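PDB 3QAC: 11S globulin seed storage protein from Amaranthus hypochondriacus, which probably serves as a seed storage protein, a nutrient reservoir whose precursor matures to a hexamer of two-chain subunits. Local coordinates for residues Gly305-Val310 and Ser324-Val329; His345-Cys350 and Phe400-Asn405. One frame throughout, in Å; residues are numbered along the deposited sequence.

Contact 1 (Gly305-Val310 and Ser324-Val329)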
loop_
_atom_site.group_PDB
_atom_site.type_symbol
_atom_site.label_atom_id
_atom_site.label_comp_id
_atom_site.label_asym_id
_atom_site.label_seq_id
_atom_site.Cartn_x
_atom_site.Cartn_y
_atom_site.Cartn_z
ATOM N N GLY A 305 35.682 8.956 2.900
ATOM C CA GLY A 305 34.568 9.878 3.034
ATOM C C GLY A 305 33.540 9.433 4.069
ATOM O O GLY A 305 33.846 8.688 5.005
ATOM N N ARG A 306 32.304 9.878 3.894
ATOM C CA ARG A 306 31.254 9.506 4.822
ATOM C C ARG A 306 29.875 9.339 4.178
ATOM O O ARG A 306 29.590 9.835 3.068
ATOM C CB ARG A 306 31.174 10.509 5.975
ATOM C CG ARG A 306 30.855 11.907 5.542
ATOM C CD ARG A 306 30.380 12.724 6.719
ATOM N NE ARG A 306 30.914 14.082 6.687
ATOM C CZ ARG A 306 30.295 15.127 6.140
ATOM N NH1 ARG A 306 30.876 16.324 6.170
ATOM N NH2 ARG A 306 29.100 14.986 5.560
ATOM N N LEU A 307 29.022 8.640 4.911
ATOM C CA LEU A 307 27.669 8.371 4.496
ATOM C C LEU A 307 26.807 8.695 5.697
ATOM O O LEU A 307 27.123 8.304 6.812
ATOM C CB LEU A 307 27.552 6.904 4.103
ATOM C CG LEU A 307 26.309 6.430 3.384
ATOM C CD1 LEU A 307 26.180 7.143 2.020
ATOM C CD2 LEU A 307 26.409 4.934 3.215
ATOM N N THR A 308 25.739 9.444 5.481
ATOM C CA THR A 308 24.880 9.867 6.575
ATOM C C THR A 308 23.444 9.603 6.196
ATOM O O THR A 308 22.970 10.110 5.180
ATOM C CB THR A 308 25.059 11.359 6.875
ATOM O OG1 THR A 308 26.397 11.592 7.311
ATOM C CG2 THR A 308 24.105 11.804 7.960
ATOM N N THR A 309 22.757 8.791 6.991
ATOM C CA THR A 309 21.400 8.395 6.638
ATOM C C THR A 309 20.345 9.174 7.398
ATOM O O THR A 309 20.514 9.497 8.566
ATOM C CB THR A 309 21.152 6.893 6.837
ATOM O OG1 THR A 309 21.143 6.594 8.238
ATOM C CG2 THR A 309 22.228 6.083 6.163
ATOM N N VAL A 310 19.267 9.509 6.700
ATOM C CA VAL A 310 18.072 10.011 7.345
ATOM C C VAL A 310 16.993 8.966 7.153
ATOM O O VAL A 310 16.585 8.670 6.018
ATOM C CB VAL A 310 17.580 11.297 6.707
ATOM C CG1 VAL A 310 16.482 11.909 7.568
ATOM C CG2 VAL A 310 18.720 12.248 6.535
ATOM N N SER A 324 13.231 7.595 2.927
ATOM C CA SER A 324 14.461 7.848 3.630
ATOM C C SER A 324 15.403 8.584 2.701
ATOM O O SER A 324 15.058 8.889 1.563
ATOM C CB SER A 324 15.068 6.553 4.173
ATOM O OG SER A 324 14.811 5.470 3.310
ATOM N N ALA A 325 16.586 8.895 3.203
ATOM C CA ALA A 325 17.529 9.712 2.465
ATOM C C ALA A 325 18.919 9.393 2.971
ATOM O O ALA A 325 19.081 8.816 4.052
ATOM C CB ALA A 325 17.223 11.179 2.658
ATOM N N ALA A 326 19.920 9.723 2.166
ATOM C CA ALA A 326 21.298 9.697 2.630
ATOM C C ALA A 326 22.090 10.773 1.924
ATOM O O ALA A 326 21.760 11.186 0.805
ATOM C CB ALA A 326 21.917 8.349 2.393
ATOM N N LYS A 327 23.129 11.243 2.588
ATOM C CA LYS A 327 24.102 12.077 1.923
ATOM C C LYS A 327 25.438 11.369 1.960
ATOM O O LYS A 327 25.803 10.750 2.968
ATOM C CB LYS A 327 24.210 13.446 2.565
ATOM C CG LYS A 327 25.424 14.198 2.068
ATOM C CD LYS A 327 25.118 15.642 1.762
ATOM C CE LYS A 327 26.404 16.372 1.385
ATOM N NZ LYS A 327 26.273 17.844 1.476
ATOM N N GLY A 328 26.150 11.424 0.846
ATOM C CA GLY A 328 27.442 10.793 0.761
ATOM C C GLY A 328 28.501 11.794 0.365
ATOM O O GLY A 328 28.263 12.660 -0.484
ATOM N N VAL A 329 29.660 11.710 1.014
ATOM C CA VAL A 329 30.815 12.427 0.516
ATOM C C VAL A 329 31.948 11.449 0.237
ATOM O O VAL A 329 32.371 10.677 1.109
ATOM C CB VAL A 329 31.252 13.607 1.427
ATOM C CG1 VAL A 329 30.025 14.384 1.897
ATOM C CG2 VAL A 329 32.073 13.115 2.605
HETATM O O HOH W 1 27.465 12.551 4.804
#
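Arg306 and Val329 pair backbone to backbone, Arg306 N giving its proton to Val329 O (2.9 Å) and Arg306 O accepting from Val329 N (2.8 Å). The same reciprocal pairing joins Thr308 with Lys327 and Val310 with Ala325, six N-H...O hydrogen bonds between the backbones in all. Val310 N reaches Ala325 O at 2.7 Å, and Ala325 N bonds back to Val310 O. Lys327 O is gripped twice: besides the proton of Thr308 N it accepts one from a water, whose O lies 3.1 Å from Lys327 O. That water also takes an N-H of Arg306 NH2 (3.0 Å), lying in the guanidinium plane, and bonds Thr308 OG1. The two strands are antiparallel neighbours in a sheet of the C-terminal cupin domain, and the outward amides of 324-329 bond to strand 394-401. On the face of Arg306, Thr308 and Val310, the arginine's CG, set between backbone N and carbonyl carbon (chi1 61°), touches Val329 CG2 at 3.4 Å. Lys327 NZ turns away to a salt bridge with Asp292 and a hydrogen bond with Tyr75. Thr309 N bonds Asp298 OD2, and Ser324 OG bonds Ser403 O.

Contact 2 (His345-Cys350 and Phe400-Asn405)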
loop_
_atom_site.group_PDB
_atom_site.type_symbol
_atom_site.label_atom_id
_atom_site.label_comp_id
_atom_site.label_asym_id
_atom_site.label_seq_id
_atom_site.Cartn_x
_atom_site.Cartn_y
_atom_site.Cartn_z
ATOM N N HIS A 345 14.075 2.461 -4.441
ATOM C CA HIS A 345 14.704 3.155 -5.558
ATOM C C HIS A 345 15.544 4.244 -4.955
ATOM O O HIS A 345 15.203 4.834 -3.942
ATOM C CB HIS A 345 13.680 3.811 -6.506
ATOM C CG HIS A 345 12.780 2.833 -7.182
ATOM N ND1 HIS A 345 13.199 2.039 -8.230
ATOM C CD2 HIS A 345 11.490 2.502 -6.952
ATOM C CE1 HIS A 345 12.207 1.255 -8.608
ATOM N NE2 HIS A 345 11.156 1.520 -7.855
ATOM N N ASN A 346 16.634 4.547 -5.621
ATOM C CA ASN A 346 17.514 5.556 -5.123
ATOM C C ASN A 346 17.664 6.667 -6.147
ATOM O O ASN A 346 18.228 6.456 -7.227
ATOM C CB ASN A 346 18.849 4.902 -4.852
ATOM C CG ASN A 346 19.709 5.749 -4.030
ATOM O OD1 ASN A 346 19.751 6.954 -4.238
ATOM N ND2 ASN A 346 20.396 5.149 -3.057
ATOM N N ILE A 347 17.143 7.841 -5.839
ATOM C CA ILE A 347 17.324 8.952 -6.747
ATOM C C ILE A 347 18.551 9.668 -6.258
ATOM O O ILE A 347 18.488 10.466 -5.332
ATOM C CB ILE A 347 16.111 9.906 -6.831
ATOM C CG1 ILE A 347 14.925 9.206 -7.486
ATOM C CG2 ILE A 347 16.446 11.116 -7.687
ATOM C CD1 ILE A 347 14.384 7.995 -6.685
ATOM N N MET A 348 19.681 9.330 -6.860
ATOM C CA MET A 348 20.934 9.945 -6.483
ATOM C C MET A 348 21.234 11.211 -7.265
ATOM O O MET A 348 21.539 11.178 -8.454
ATOM C CB MET A 348 22.097 8.995 -6.663
ATOM C CG MET A 348 23.381 9.774 -6.564
ATOM S SD MET A 348 24.788 8.722 -6.618
ATOM C CE MET A 348 24.504 7.938 -8.189
ATOM N N TYR A 349 21.157 12.318 -6.560
ATOM C CA TYR A 349 21.445 13.635 -7.073
ATOM C C TYR A 349 22.869 14.029 -6.732
ATOM O O TYR A 349 23.286 13.942 -5.560
ATOM C CB TYR A 349 20.537 14.587 -6.346
ATOM C CG TYR A 349 20.726 16.028 -6.694
ATOM C CD1 TYR A 349 20.220 16.544 -7.886
ATOM C CD2 TYR A 349 21.365 16.890 -5.821
ATOM C CE1 TYR A 349 20.364 17.866 -8.198
ATOM C CE2 TYR A 349 21.513 18.228 -6.132
ATOM C CZ TYR A 349 21.008 18.704 -7.330
ATOM O OH TYR A 349 21.135 20.031 -7.659
ATOM N N CYS A 350 23.618 14.480 -7.731
ATOM C CA CYS A 350 24.977 14.919 -7.461
ATOM C C CYS A 350 24.999 16.349 -6.976
ATOM O O CYS A 350 24.552 17.263 -7.666
ATOM C CB CYS A 350 25.881 14.785 -8.673
ATOM S SG CYS A 350 27.530 15.414 -8.298
ATOM N N PHE A 400 17.726 10.293 -2.472
ATOM C CA PHE A 400 16.363 10.268 -1.968
ATOM C C PHE A 400 15.921 8.828 -2.164
ATOM O O PHE A 400 16.175 8.237 -3.207
ATOM C CB PHE A 400 15.504 11.265 -2.741
ATOM C CG PHE A 400 16.025 12.683 -2.685
ATOM C CD1 PHE A 400 16.958 13.134 -3.609
ATOM C CD2 PHE A 400 15.597 13.560 -1.686
ATOM C CE1 PHE A 400 17.437 14.433 -3.542
ATOM C CE2 PHE A 400 16.067 14.854 -1.621
ATOM C CZ PHE A 400 16.980 15.292 -2.538
ATOM N N LYS A 401 15.342 8.222 -1.141
ATOM C CA LYS A 401 15.038 6.802 -1.220
ATOM C C LYS A 401 13.552 6.570 -1.061
ATOM O O LYS A 401 12.924 7.084 -0.126
ATOM C CB LYS A 401 15.809 6.023 -0.163
ATOM C CG LYS A 401 17.286 5.828 -0.491
ATOM C CD LYS A 401 18.143 5.736 0.767
ATOM C CE LYS A 401 19.447 4.959 0.524
ATOM N NZ LYS A 401 20.569 5.765 -0.037
ATOM N N THR A 402 12.996 5.786 -1.977
ATOM C CA THR A 402 11.552 5.615 -2.063
ATOM C C THR A 402 10.994 4.600 -1.079
ATOM O O THR A 402 10.019 3.938 -1.388
ATOM C CB THR A 402 11.129 5.168 -3.464
ATOM O OG1 THR A 402 11.676 3.876 -3.719
ATOM C CG2 THR A 402 11.648 6.143 -4.516
ATOM N N SER A 403 11.608 4.450 0.092
ATOM C CA SER A 403 10.946 3.699 1.159
ATOM C C SER A 403 11.484 4.041 2.518
ATOM O O SER A 403 12.460 4.765 2.652
ATOM C CB SER A 403 11.049 2.193 0.953
ATOM O OG SER A 403 12.301 1.713 1.391
ATOM N N GLU A 404 10.816 3.498 3.527
ATOM C CA GLU A 404 11.184 3.725 4.906
ATOM C C GLU A 404 12.499 3.002 5.186
ATOM O O GLU A 404 12.705 1.885 4.730
ATOM C CB GLU A 404 10.067 3.215 5.816
ATOM C CG GLU A 404 10.462 3.142 7.274
ATOM C CD GLU A 404 9.270 3.114 8.201
ATOM O OE1 GLU A 404 8.204 2.590 7.783
ATOM O OE2 GLU A 404 9.403 3.618 9.345
ATOM N N ASN A 405 13.405 3.653 5.903
ATOM C CA ASN A 405 14.646 2.997 6.302
ATOM C C ASN A 405 15.152 2.105 5.187
ATOM O O ASN A 405 15.328 0.897 5.383
ATOM C CB ASN A 405 14.430 2.114 7.527
ATOM C CG ASN A 405 13.519 2.743 8.552
ATOM O OD1 ASN A 405 12.539 2.129 8.967
ATOM N ND2 ASN A 405 13.840 3.960 8.977
#
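Thr402 lays its side chain against His345, OG1 lying 3.4 Å from His345 CB and near the plane of the imidazole, at its CD2 edge. With OG1 between the backbone N and the carbonyl carbon (chi1 64°), the hydroxyl oxygen of Thr402 accepts the proton of His345 N at 2.9 Å, while Thr402 N bonds back to His345 O. A side-chain oxygen thus takes the place of a backbone carbonyl where the strand pairing gives out. Gln172 of a second subunit adds two more bonds across the interface: its NE2 bonds Thr402 OG1 and its O bonds His345 NE2. Thr402 CG2 meets Ile347 CD1 at 4.0 Å, the two side chains crossing at about a right angle. An alanine in place of Thr402 would probably leave His345 N and the amide of that glutamine without their shared acceptor, and open a gap beside Ile347 CD1.

Further along, Ile347 N donates to Phe400 O (2.8 Å) and Phe400 N to Ile347 O. The same Ile347 O sits at the rim of the phenylalanine ring, 3.5 Å from Phe400 CD1, and Tyr349 CB lies at the ring edge by Phe400 CE1 (4.2 Å). Val161 and Leu163 of strand 158-164, part of the N-terminal cupin domain, also pack on Phe400. Tyr349 turns its hydroxyl away to Glu77 and Arg54. On the opposite face of the sheet, the Asn346 and Lys401 side chains run alongside each other in one direction. Such antiparallel pairing of strands far apart in sequence is that of the cupin double-stranded beta-helix, here with the face of Ile347, Tyr349 and Phe400 lying against the N-terminal cupin domain of the same chain and the strand pairing ending at a subunit interface.

Overall arrangement
Both contacts are buried and belong to one antiparallel sheet of the C-terminal cupin domain, their centres about 11 Å apart. They meet where strands 324-330 and 394-401 are neighbours: Ser324 O lies 2.8 Å from Lys401 N, a probable hydrogen bond. Contact 1 joins strands that follow one another closely in the chain, paired through five successive bridges, with a water and charged side chains on one face. Contact 2 lies nearer the centre of the chain and brings together segments some fifty residues apart; its regular pairing is short and gives way to a loop. Its side chains are partly aromatic, and it alone of the two reaches another subunit.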